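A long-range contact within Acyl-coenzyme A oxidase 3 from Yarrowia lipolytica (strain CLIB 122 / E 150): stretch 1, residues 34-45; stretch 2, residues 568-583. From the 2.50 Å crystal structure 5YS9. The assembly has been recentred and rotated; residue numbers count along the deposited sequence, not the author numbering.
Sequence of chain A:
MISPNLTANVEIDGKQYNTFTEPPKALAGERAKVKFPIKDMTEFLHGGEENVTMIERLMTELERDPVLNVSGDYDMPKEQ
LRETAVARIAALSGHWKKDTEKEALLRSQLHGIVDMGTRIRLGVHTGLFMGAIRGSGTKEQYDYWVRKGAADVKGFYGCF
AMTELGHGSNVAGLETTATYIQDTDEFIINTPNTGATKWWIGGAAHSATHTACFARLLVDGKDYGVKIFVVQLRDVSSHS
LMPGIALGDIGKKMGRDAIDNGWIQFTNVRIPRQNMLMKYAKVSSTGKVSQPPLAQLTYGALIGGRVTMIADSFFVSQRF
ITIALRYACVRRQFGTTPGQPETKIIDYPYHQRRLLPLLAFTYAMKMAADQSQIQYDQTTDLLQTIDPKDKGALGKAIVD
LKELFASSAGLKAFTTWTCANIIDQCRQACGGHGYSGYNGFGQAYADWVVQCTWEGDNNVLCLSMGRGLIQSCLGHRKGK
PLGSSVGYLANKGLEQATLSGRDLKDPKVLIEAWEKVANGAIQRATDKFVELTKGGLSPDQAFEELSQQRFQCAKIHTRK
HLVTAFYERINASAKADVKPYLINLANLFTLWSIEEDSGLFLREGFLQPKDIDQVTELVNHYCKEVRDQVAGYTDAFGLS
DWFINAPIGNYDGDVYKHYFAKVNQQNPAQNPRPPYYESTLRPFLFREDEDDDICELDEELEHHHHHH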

# COMPACT_ATOMS: atom_id res chain seq x y z
N VAL A 34 30.36 -13.52 -3.38
CA VAL A 34 29.47 -14.63 -3.15
C VAL A 34 30.26 -15.91 -2.83
O VAL A 34 31.15 -16.26 -3.57
CB VAL A 34 28.55 -14.78 -4.38
CG1 VAL A 34 27.92 -16.16 -4.50
CG2 VAL A 34 27.48 -13.69 -4.31
N LYS A 35 29.92 -16.59 -1.74
CA LYS A 35 30.73 -17.75 -1.27
C LYS A 35 30.18 -19.09 -1.63
O LYS A 35 30.86 -20.08 -1.51
CB LYS A 35 30.95 -17.69 0.23
CG LYS A 35 32.13 -16.79 0.59
CD LYS A 35 31.87 -16.05 1.89
CE LYS A 35 33.04 -16.13 2.84
NZ LYS A 35 32.74 -15.22 3.96
N PHE A 36 28.95 -19.13 -2.11
CA PHE A 36 28.30 -20.37 -2.48
C PHE A 36 28.06 -20.38 -3.98
O PHE A 36 28.03 -19.33 -4.62
CB PHE A 36 26.99 -20.56 -1.71
CG PHE A 36 26.04 -19.39 -1.78
CD1 PHE A 36 25.10 -19.31 -2.77
CD2 PHE A 36 26.08 -18.40 -0.80
CE1 PHE A 36 24.20 -18.25 -2.81
CE2 PHE A 36 25.20 -17.33 -0.85
CZ PHE A 36 24.26 -17.25 -1.85
N PRO A 37 27.90 -21.57 -4.56
CA PRO A 37 27.47 -21.61 -5.95
C PRO A 37 25.98 -21.35 -5.97
O PRO A 37 25.22 -21.94 -5.17
CB PRO A 37 27.81 -23.05 -6.39
CG PRO A 37 27.89 -23.85 -5.14
CD PRO A 37 28.02 -22.92 -3.96
N ILE A 38 25.56 -20.48 -6.88
CA ILE A 38 24.20 -19.95 -6.88
C ILE A 38 23.21 -21.07 -7.21
O ILE A 38 22.18 -21.19 -6.56
CB ILE A 38 24.07 -18.71 -7.81
CG1 ILE A 38 24.91 -17.54 -7.26
CG2 ILE A 38 22.62 -18.28 -7.99
CD1 ILE A 38 26.25 -17.35 -7.91
N LYS A 39 23.57 -21.90 -8.18
CA LYS A 39 22.78 -23.08 -8.57
C LYS A 39 22.26 -23.87 -7.35
O LYS A 39 21.08 -24.28 -7.32
CB LYS A 39 23.60 -23.95 -9.56
CG LYS A 39 23.34 -25.46 -9.58
CD LYS A 39 24.65 -26.27 -9.53
CE LYS A 39 24.42 -27.75 -9.18
NZ LYS A 39 23.80 -28.55 -10.28
N ASP A 40 23.08 -24.05 -6.33
CA ASP A 40 22.61 -24.82 -5.16
C ASP A 40 21.59 -24.06 -4.31
O ASP A 40 20.76 -24.69 -3.64
CB ASP A 40 23.78 -25.28 -4.30
CG ASP A 40 24.67 -26.28 -5.00
OD1 ASP A 40 24.23 -26.98 -5.95
OD2 ASP A 40 25.84 -26.38 -4.56
N MET A 41 21.66 -22.73 -4.30
CA MET A 41 20.65 -21.94 -3.63
C MET A 41 19.30 -21.99 -4.40
O MET A 41 18.24 -22.09 -3.80
CB MET A 41 21.16 -20.50 -3.46
CG MET A 41 20.38 -19.66 -2.48
SD MET A 41 20.38 -20.42 -0.86
CE MET A 41 21.65 -19.47 -0.03
N THR A 42 19.37 -21.98 -5.72
CA THR A 42 18.21 -22.14 -6.57
C THR A 42 17.56 -23.51 -6.39
O THR A 42 16.32 -23.60 -6.36
CB THR A 42 18.55 -21.90 -8.05
OG1 THR A 42 19.34 -20.71 -8.16
CG2 THR A 42 17.33 -21.74 -8.85
N GLU A 43 18.38 -24.56 -6.25
CA GLU A 43 17.86 -25.93 -5.90
C GLU A 43 17.15 -26.01 -4.54
O GLU A 43 16.09 -26.65 -4.42
CB GLU A 43 18.97 -27.00 -5.97
CG GLU A 43 19.18 -27.57 -7.37
CD GLU A 43 20.47 -28.34 -7.51
OE1 GLU A 43 21.04 -28.31 -8.63
OE2 GLU A 43 20.91 -28.94 -6.49
N PHE A 44 17.69 -25.35 -3.53
CA PHE A 44 16.97 -25.27 -2.28
C PHE A 44 15.60 -24.56 -2.41
O PHE A 44 14.63 -25.03 -1.87
CB PHE A 44 17.81 -24.59 -1.21
CG PHE A 44 17.09 -24.41 0.10
CD1 PHE A 44 16.79 -25.51 0.88
CD2 PHE A 44 16.62 -23.16 0.50
CE1 PHE A 44 16.10 -25.35 2.06
CE2 PHE A 44 15.93 -23.01 1.68
CZ PHE A 44 15.67 -24.11 2.47
N LEU A 45 15.53 -23.43 -3.12
CA LEU A 45 14.25 -22.70 -3.25
C LEU A 45 13.19 -23.50 -3.96
O LEU A 45 12.02 -23.43 -3.58
CB LEU A 45 14.45 -21.37 -3.96
CG LEU A 45 15.15 -20.33 -3.11
CD1 LEU A 45 15.69 -19.19 -3.96
CD2 LEU A 45 14.21 -19.81 -2.05
N GLU A 568 13.02 -26.21 9.43
CA GLU A 568 12.74 -27.61 9.06
C GLU A 568 13.18 -27.94 7.66
O GLU A 568 13.68 -29.03 7.40
CB GLU A 568 11.23 -27.98 9.23
CG GLU A 568 10.91 -28.91 10.41
CD GLU A 568 9.74 -28.45 11.31
OE1 GLU A 568 10.02 -28.09 12.49
OE2 GLU A 568 8.55 -28.45 10.87
N ARG A 569 12.97 -27.01 6.73
CA ARG A 569 13.29 -27.24 5.31
C ARG A 569 14.80 -27.15 5.08
O ARG A 569 15.33 -27.84 4.22
CB ARG A 569 12.55 -26.26 4.37
CG ARG A 569 11.02 -26.38 4.29
CD ARG A 569 10.46 -27.68 3.68
NE ARG A 569 11.21 -28.14 2.50
CZ ARG A 569 11.67 -29.38 2.30
NH1 ARG A 569 11.46 -30.37 3.16
NH2 ARG A 569 12.34 -29.63 1.18
N ILE A 570 15.48 -26.29 5.85
CA ILE A 570 16.95 -26.19 5.81
C ILE A 570 17.58 -27.50 6.30
O ILE A 570 18.42 -28.07 5.61
CB ILE A 570 17.48 -24.99 6.66
CG1 ILE A 570 17.06 -23.65 6.02
CG2 ILE A 570 19.00 -25.05 6.78
CD1 ILE A 570 17.15 -22.42 6.91
N ASN A 571 17.16 -27.93 7.49
CA ASN A 571 17.62 -29.18 8.07
C ASN A 571 17.32 -30.32 7.09
O ASN A 571 18.19 -31.09 6.80
CB ASN A 571 16.94 -29.46 9.41
CG ASN A 571 17.48 -30.72 10.09
OD1 ASN A 571 16.74 -31.70 10.34
ND2 ASN A 571 18.78 -30.72 10.40
N ALA A 572 16.12 -30.37 6.53
CA ALA A 572 15.74 -31.49 5.67
C ALA A 572 16.39 -31.53 4.29
O ALA A 572 16.67 -32.61 3.82
CB ALA A 572 14.22 -31.54 5.49
N SER A 573 16.60 -30.39 3.64
CA SER A 573 16.93 -30.38 2.19
C SER A 573 18.10 -29.53 1.70
O SER A 573 18.45 -29.58 0.54
CB SER A 573 15.69 -29.96 1.40
OG SER A 573 15.40 -28.60 1.65
N ALA A 574 18.72 -28.75 2.58
CA ALA A 574 19.81 -27.86 2.18
C ALA A 574 21.19 -28.55 2.10
O ALA A 574 21.73 -29.07 3.11
CB ALA A 574 19.86 -26.68 3.15
N LYS A 575 21.79 -28.50 0.91
CA LYS A 575 23.18 -28.94 0.72
C LYS A 575 24.13 -28.14 1.62
O LYS A 575 23.86 -27.00 1.98
CB LYS A 575 23.60 -28.79 -0.73
CG LYS A 575 23.00 -29.82 -1.64
CD LYS A 575 23.41 -29.52 -3.05
CE LYS A 575 22.91 -30.64 -3.95
NZ LYS A 575 23.33 -30.44 -5.37
N ALA A 576 25.27 -28.76 1.92
CA ALA A 576 26.18 -28.24 2.93
C ALA A 576 26.72 -26.87 2.57
O ALA A 576 26.91 -26.07 3.48
CB ALA A 576 27.34 -29.23 3.19
N ASP A 577 26.98 -26.62 1.27
CA ASP A 577 27.65 -25.36 0.85
C ASP A 577 26.77 -24.09 0.96
O ASP A 577 27.29 -22.96 1.12
CB ASP A 577 28.37 -25.46 -0.52
CG ASP A 577 27.47 -25.94 -1.64
OD1 ASP A 577 26.24 -25.76 -1.62
OD2 ASP A 577 28.04 -26.53 -2.59
N VAL A 578 25.45 -24.29 0.96
CA VAL A 578 24.52 -23.20 1.15
C VAL A 578 23.99 -23.10 2.57
O VAL A 578 23.57 -22.02 2.97
CB VAL A 578 23.34 -23.25 0.15
CG1 VAL A 578 23.80 -22.81 -1.23
CG2 VAL A 578 22.68 -24.63 0.08
N LYS A 579 24.04 -24.20 3.33
CA LYS A 579 23.33 -24.30 4.61
C LYS A 579 23.65 -23.13 5.56
O LYS A 579 22.70 -22.50 6.09
CB LYS A 579 23.55 -25.69 5.27
CG LYS A 579 22.99 -25.84 6.69
CD LYS A 579 23.05 -27.28 7.21
CE LYS A 579 21.94 -28.16 6.64
NZ LYS A 579 21.69 -29.39 7.46
N PRO A 580 24.96 -22.80 5.76
CA PRO A 580 25.24 -21.70 6.72
C PRO A 580 24.65 -20.36 6.32
O PRO A 580 24.30 -19.57 7.19
CB PRO A 580 26.77 -21.61 6.80
CG PRO A 580 27.28 -22.79 6.06
CD PRO A 580 26.20 -23.37 5.20
N TYR A 581 24.54 -20.13 5.01
CA TYR A 581 24.01 -18.84 4.47
C TYR A 581 22.49 -18.80 4.61
O TYR A 581 21.93 -17.76 4.94
CB TYR A 581 24.50 -18.59 3.03
CG TYR A 581 26.02 -18.70 2.99
CD1 TYR A 581 26.84 -17.65 3.47
CD2 TYR A 581 26.64 -19.87 2.54
CE1 TYR A 581 28.22 -17.78 3.49
CE2 TYR A 581 28.04 -20.00 2.54
CZ TYR A 581 28.80 -18.97 3.02
OH TYR A 581 30.14 -19.14 3.01
N LEU A 582 21.83 -19.95 4.44
CA LEU A 582 20.41 -20.05 4.75
C LEU A 582 20.09 -19.84 6.25
O LEU A 582 19.12 -19.15 6.60
CB LEU A 582 19.88 -21.38 4.26
CG LEU A 582 19.80 -21.59 2.74
CD1 LEU A 582 19.40 -23.02 2.47
CD2 LEU A 582 18.79 -20.65 2.12
N ILE A 583 20.89 -20.42 7.15
CA ILE A 583 20.66 -20.25 8.59
C ILE A 583 20.78 -18.78 8.94
O ILE A 583 20.00 -18.27 9.76
CB ILE A 583 21.61 -21.13 9.47
CG1 ILE A 583 21.08 -22.57 9.51
CG2 ILE A 583 21.66 -20.68 10.93
CD1 ILE A 583 22.18 -23.58 9.73
O HOH W 1 12.39 -26.85 -0.22

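How does the contact begin, before the helix of stretch 1 starts? Lys 35 makes its closest approach near the root of its side chain: its CB lies 3.2 Å from Tyr 581 OH, while its charged end leads away, as suits an exposed lysine. The buried Phe 36 points toward stretch 2, and its CD2 comes within 3.7 Å of Tyr 581 CD2, over one face of the tyrosine ring. The two ring planes meet obliquely, at 41°. Phe 36 CB also packs 3.9 Å from Val 578 CG1.

What does the acidic Asp 40 do along the helix? Asp 40 OD2 lies just 3.0 Å from Asp 577 OD2, a pair of acceptors with no hydrogen bond between them. Lys 575 brings positive charge to this acidic neighbourhood. The extended side chain of Lys 575 places its NZ 3.6 Å from Asp 40 OD1, in a long salt bridge.

Why does Met 41 matter if its CA-to-CB bond points sideways? Its flexible thioether brings the end of the chain nearer to stretch 2, with Met 41 SD 3.4 Å from Leu 582 CD2 and Met 41 CE 4.1 Å from Val 578 CB. The branched Val 578 thus packs against both Phe 36 and Met 41.

What anchors the far end? Glu 43 OE2 accepts a hydrogen bond from Lys 575 NZ at 3.1 Å, within a shorter salt bridge. Glu 43 is shared, because its OE1 also takes a weak bond from Lys 39 NZ at 3.2 Å. Phe 44, with the largest covered area in the contact, is a knob seated among Arg 569, Ile 570, Ser 573 and Leu 582. Leu 582 CD1 sits over one face, 3.5 Å from the centroid of the Phe 44 ring, in a CH-pi contact. At the ring's edge, Phe 44 CE1 lies 3.3 Å from Ser 573 OG, whose hydroxyl is already bonded to Arg 569 O.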